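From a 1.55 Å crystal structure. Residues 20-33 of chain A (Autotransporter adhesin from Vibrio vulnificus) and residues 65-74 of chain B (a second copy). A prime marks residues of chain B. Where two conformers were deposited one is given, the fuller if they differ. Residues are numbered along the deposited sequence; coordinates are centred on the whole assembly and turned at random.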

# COMPACT_ATOMS: atom_id res chain seq x y z
N PRO A 20 -2.62 4.15 10.75
CA PRO A 20 -4.09 4.21 10.73
C PRO A 20 -4.71 3.33 9.64
O PRO A 20 -5.81 2.84 9.82
CB PRO A 20 -4.39 5.67 10.47
CG PRO A 20 -3.15 6.20 9.85
CD PRO A 20 -2.02 5.47 10.48
N ILE A 21 -3.98 3.15 8.52
CA ILE A 21 -4.47 2.33 7.41
C ILE A 21 -4.56 0.88 7.90
O ILE A 21 -5.54 0.19 7.68
CB ILE A 21 -3.54 2.42 6.17
CG1 ILE A 21 -3.35 3.88 5.72
CG2 ILE A 21 -4.08 1.59 5.01
CD1 ILE A 21 -2.37 4.07 4.58
N GLY A 22 -3.53 0.43 8.60
CA GLY A 22 -3.56 -0.92 9.14
C GLY A 22 -4.68 -1.18 10.14
O GLY A 22 -5.26 -2.27 10.17
N ALA A 23 -4.96 -0.18 10.98
CA ALA A 23 -6.05 -0.27 11.94
C ALA A 23 -7.38 -0.48 11.20
O ALA A 23 -8.17 -1.37 11.57
CB ALA A 23 -6.08 1.00 12.83
N SER A 24 -7.62 0.31 10.14
CA SER A 24 -8.83 0.15 9.31
C SER A 24 -8.89 -1.23 8.63
O SER A 24 -9.93 -1.89 8.59
CB SER A 24 -8.93 1.25 8.24
OG SER A 24 -9.15 2.54 8.80
N TYR A 25 -7.76 -1.67 8.09
CA TYR A 25 -7.71 -2.97 7.45
C TYR A 25 -8.07 -4.08 8.43
O TYR A 25 -8.80 -4.97 8.06
CB TYR A 25 -6.33 -3.19 6.88
CG TYR A 25 -6.11 -4.48 6.13
CD1 TYR A 25 -6.87 -4.78 5.01
CD2 TYR A 25 -5.14 -5.38 6.52
CE1 TYR A 25 -6.65 -5.96 4.29
CE2 TYR A 25 -4.91 -6.56 5.81
CZ TYR A 25 -5.68 -6.84 4.69
OH TYR A 25 -5.48 -7.98 3.95
N GLN A 26 -7.58 -4.02 9.67
CA GLN A 26 -7.92 -5.03 10.66
C GLN A 26 -9.42 -5.13 10.86
O GLN A 26 -9.98 -6.22 11.04
CB GLN A 26 -7.21 -4.78 11.99
CG GLN A 26 -7.42 -5.91 12.98
CD GLN A 26 -6.81 -7.24 12.52
OE1 GLN A 26 -5.62 -7.31 12.18
NE2 GLN A 26 -7.62 -8.30 12.50
N GLY A 27 -10.10 -4.00 10.86
CA GLY A 27 -11.57 -4.00 11.00
C GLY A 27 -12.27 -4.71 9.84
O GLY A 27 -13.31 -5.37 10.03
N ILE A 28 -11.71 -4.61 8.64
CA ILE A 28 -12.21 -5.34 7.49
C ILE A 28 -12.02 -6.84 7.68
O ILE A 28 -12.96 -7.63 7.45
CB ILE A 28 -11.57 -4.87 6.15
CG1 ILE A 28 -12.05 -3.45 5.83
CG2 ILE A 28 -11.93 -5.81 5.02
CD1 ILE A 28 -11.28 -2.82 4.68
N LEU A 29 -10.84 -7.24 8.12
CA LEU A 29 -10.55 -8.67 8.36
C LEU A 29 -11.53 -9.26 9.39
O LEU A 29 -12.06 -10.34 9.21
CB LEU A 29 -9.13 -8.86 8.85
CG LEU A 29 -8.00 -8.44 7.89
CD1 LEU A 29 -6.66 -8.84 8.51
CD2 LEU A 29 -8.17 -9.04 6.51
N ASP A 30 -11.78 -8.51 10.46
CA ASP A 30 -12.66 -8.96 11.51
C ASP A 30 -14.07 -9.16 10.97
O ASP A 30 -14.70 -10.17 11.25
CB ASP A 30 -12.63 -7.98 12.67
CG ASP A 30 -11.29 -8.01 13.43
OD1 ASP A 30 -10.50 -8.97 13.26
OD2 ASP A 30 -11.04 -7.09 14.22
N GLN A 31 -14.53 -8.21 10.15
CA GLN A 31 -15.87 -8.29 9.56
C GLN A 31 -15.98 -9.43 8.55
O GLN A 31 -17.03 -10.09 8.42
CB GLN A 31 -16.23 -6.98 8.90
CG GLN A 31 -17.69 -6.90 8.46
CD GLN A 31 -18.64 -6.95 9.62
OE1 GLN A 31 -18.30 -6.52 10.73
NE2 GLN A 31 -19.83 -7.47 9.40
N LEU A 32 -14.91 -9.69 7.83
CA LEU A 32 -14.88 -10.79 6.88
C LEU A 32 -15.02 -12.14 7.57
O LEU A 32 -15.78 -12.99 7.13
CB LEU A 32 -13.63 -10.71 6.04
CG LEU A 32 -13.50 -11.73 4.91
CD1 LEU A 32 -14.63 -11.71 3.94
CD2 LEU A 32 -12.15 -11.53 4.15
N ASP A 33 -14.34 -12.32 8.68
CA ASP A 33 -14.51 -13.54 9.48
C ASP A 33 -15.97 -13.68 9.90
O ASP A 33 -16.54 -14.79 9.83
CB ASP A 33 -13.61 -13.51 10.72
CG ASP A 33 -12.18 -13.98 10.43
OD1 ASP A 33 -11.99 -14.80 9.49
OD2 ASP A 33 -11.25 -13.53 11.14
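Chain B, residues 65-74: GRNQALTQLK

Two helices from two copies of the adhesin run in roughly the same direction and meet mainly through side chains, in a contact that begins with an arginine stacked on a tyrosine and continues as a row of aliphatic packing, with no hydrogen bond crossing between them. Residues 65-74 of chain B are helical throughout, with phi and psi near -60° and -43° and backbone bonds of the i to i+4 kind, such as Leu70′ N to Arg66′ O at 2.8 Å and Leu73′ N to Ala69′ O at 2.9 Å. The helix lies against residues 20-33 of chain A, also helical, with an angle of 32° between their N-to-C directions. The axes come no closer than 12.6 Å, a wide separation that leaves room for long side chains between the backbones. The register advances together on both chains: Tyr25 faces Arg66′, Ile28 faces Leu70′ and Leu32 faces Leu73′, with CA atoms 8.8, 9.2 and 9.8 Å apart in turn. Steps of three and four residues keep each contact on the same side of its helix, so the CA-to-CB bonds of all six point toward the other stretch.

Arg66′ has the largest covered area of any residue here. Its side chain is t at chi1 and chi2 and m at chi3, which carries the guanidinium across the ring of Tyr25, itself t at chi1. The two flat groups stack with their planes 8° apart and their centres 4.2 Å apart, and Arg66′ NE lies 3.6 Å from Tyr25 CD2. The cation-pi component is off-centre: Arg66′ CZ is 4.2 Å from the centroid of the Tyr25 ring, 31° from its normal. More nearly centred is Arg66′ CD, 3.7 Å from the same Tyr25 centroid, where its hydrogens meet the pi face. Arginine suits this place because its methylenes and its planar cation can both use an aromatic surface. Beyond the ring, Arg66′ NH1 reaches 3.7 Å from Ile21 CG2, which lies at the guanidinium edge, and 4.0 Å from Gly22 CA.

Tyr25 also touches the next turn of chain B, with its CD1 3.9 Å from Leu70′ CD1, and so links the stacked pair to the aliphatic row. There Leu70′ (chi1 m, chi2 t) brings CD2 to 3.9 Å from Ile28 CG2. One turn on, Leu73′ CD2 lies 4.2 Å from Leu32 CD2 and, more loosely, 4.5 Å from Ile28 CG2. Leu73′ and Leu32 share the same rotamer, t at chi1 and p at chi2. Branched aliphatic chains fit these buried positions, since their methyls fill space between the helices and require no polar partner. Away from the contact, several polar residues appear: on chain A, Gln26 NE2 donates to Asp30 OD1 at 3.1 Å along its own helix, while Thr71′ on chain B is exposed.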

# COMPACT_ATOMS: atom_id res chain seq x y z
N GLY B 65 -0.62 -3.92 -2.84
CA GLY B 65 -1.13 -5.30 -2.96
C GLY B 65 -2.44 -5.49 -2.18
O GLY B 65 -3.39 -6.07 -2.67
N ARG B 66 -2.45 -5.01 -0.94
CA ARG B 66 -3.63 -5.05 -0.11
C ARG B 66 -4.81 -4.37 -0.80
O ARG B 66 -5.91 -4.92 -0.88
CB ARG B 66 -3.32 -4.32 1.18
CG ARG B 66 -4.48 -4.19 2.07
CD ARG B 66 -4.16 -3.27 3.23
NE ARG B 66 -3.10 -3.79 4.07
CZ ARG B 66 -2.54 -3.10 5.08
NH1 ARG B 66 -2.92 -1.86 5.33
NH2 ARG B 66 -1.59 -3.66 5.82
N ASN B 67 -4.60 -3.17 -1.31
CA ASN B 67 -5.71 -2.45 -1.92
C ASN B 67 -6.24 -3.13 -3.17
O ASN B 67 -7.45 -3.16 -3.41
CB ASN B 67 -5.39 -0.96 -2.14
CG ASN B 67 -5.50 -0.14 -0.86
OD1 ASN B 67 -5.18 -0.63 0.24
ND2 ASN B 67 -6.00 1.09 -0.98
N GLN B 68 -5.33 -3.68 -3.96
CA GLN B 68 -5.73 -4.44 -5.14
C GLN B 68 -6.60 -5.63 -4.73
O GLN B 68 -7.63 -5.89 -5.37
CB GLN B 68 -4.54 -4.93 -5.94
CG GLN B 68 -3.77 -3.86 -6.68
CD GLN B 68 -2.55 -4.43 -7.37
OE1 GLN B 68 -1.40 -4.18 -6.96
NE2 GLN B 68 -2.79 -5.22 -8.37
N ALA B 69 -6.21 -6.34 -3.68
CA ALA B 69 -6.98 -7.51 -3.20
C ALA B 69 -8.34 -7.09 -2.62
O ALA B 69 -9.36 -7.74 -2.85
CB ALA B 69 -6.17 -8.31 -2.15
N LEU B 70 -8.34 -6.00 -1.87
CA LEU B 70 -9.60 -5.45 -1.33
C LEU B 70 -10.59 -5.02 -2.44
O LEU B 70 -11.79 -5.14 -2.27
CB LEU B 70 -9.33 -4.29 -0.39
CG LEU B 70 -8.74 -4.63 0.98
CD1 LEU B 70 -8.38 -3.36 1.73
CD2 LEU B 70 -9.71 -5.49 1.77
N THR B 71 -10.07 -4.48 -3.54
CA THR B 71 -10.91 -4.09 -4.66
C THR B 71 -11.58 -5.34 -5.24
O THR B 71 -12.75 -5.29 -5.60
CB THR B 71 -10.12 -3.28 -5.70
OG1 THR B 71 -9.70 -2.04 -5.10
CG2 THR B 71 -10.94 -2.99 -6.98
N GLN B 72 -10.84 -6.46 -5.31
CA GLN B 72 -11.43 -7.71 -5.77
C GLN B 72 -12.47 -8.24 -4.78
O GLN B 72 -13.54 -8.71 -5.18
CB GLN B 72 -10.34 -8.75 -6.08
CG GLN B 72 -9.47 -8.32 -7.25
CD GLN B 72 -8.42 -9.35 -7.64
OE1 GLN B 72 -7.82 -10.00 -6.79
NE2 GLN B 72 -8.23 -9.53 -8.93
N LEU B 73 -12.18 -8.11 -3.49
CA LEU B 73 -13.12 -8.51 -2.48
C LEU B 73 -14.43 -7.71 -2.63
O LEU B 73 -15.51 -8.26 -2.51
CB LEU B 73 -12.53 -8.34 -1.08
CG LEU B 73 -13.38 -8.72 0.11
CD1 LEU B 73 -13.84 -10.19 0.06
CD2 LEU B 73 -12.63 -8.40 1.44
N LYS B 74 -14.33 -6.40 -2.80
CA LYS B 74 -15.51 -5.57 -2.89
C LYS B 74 -16.43 -6.06 -4.00
O LYS B 74 -17.66 -6.18 -3.86
CB LYS B 74 -15.07 -4.14 -3.20
CG LYS B 74 -16.18 -3.14 -3.25
CD LYS B 74 -16.75 -2.97 -1.89
CE LYS B 74 -17.38 -1.60 -1.71
NZ LYS B 74 -18.55 -1.35 -2.59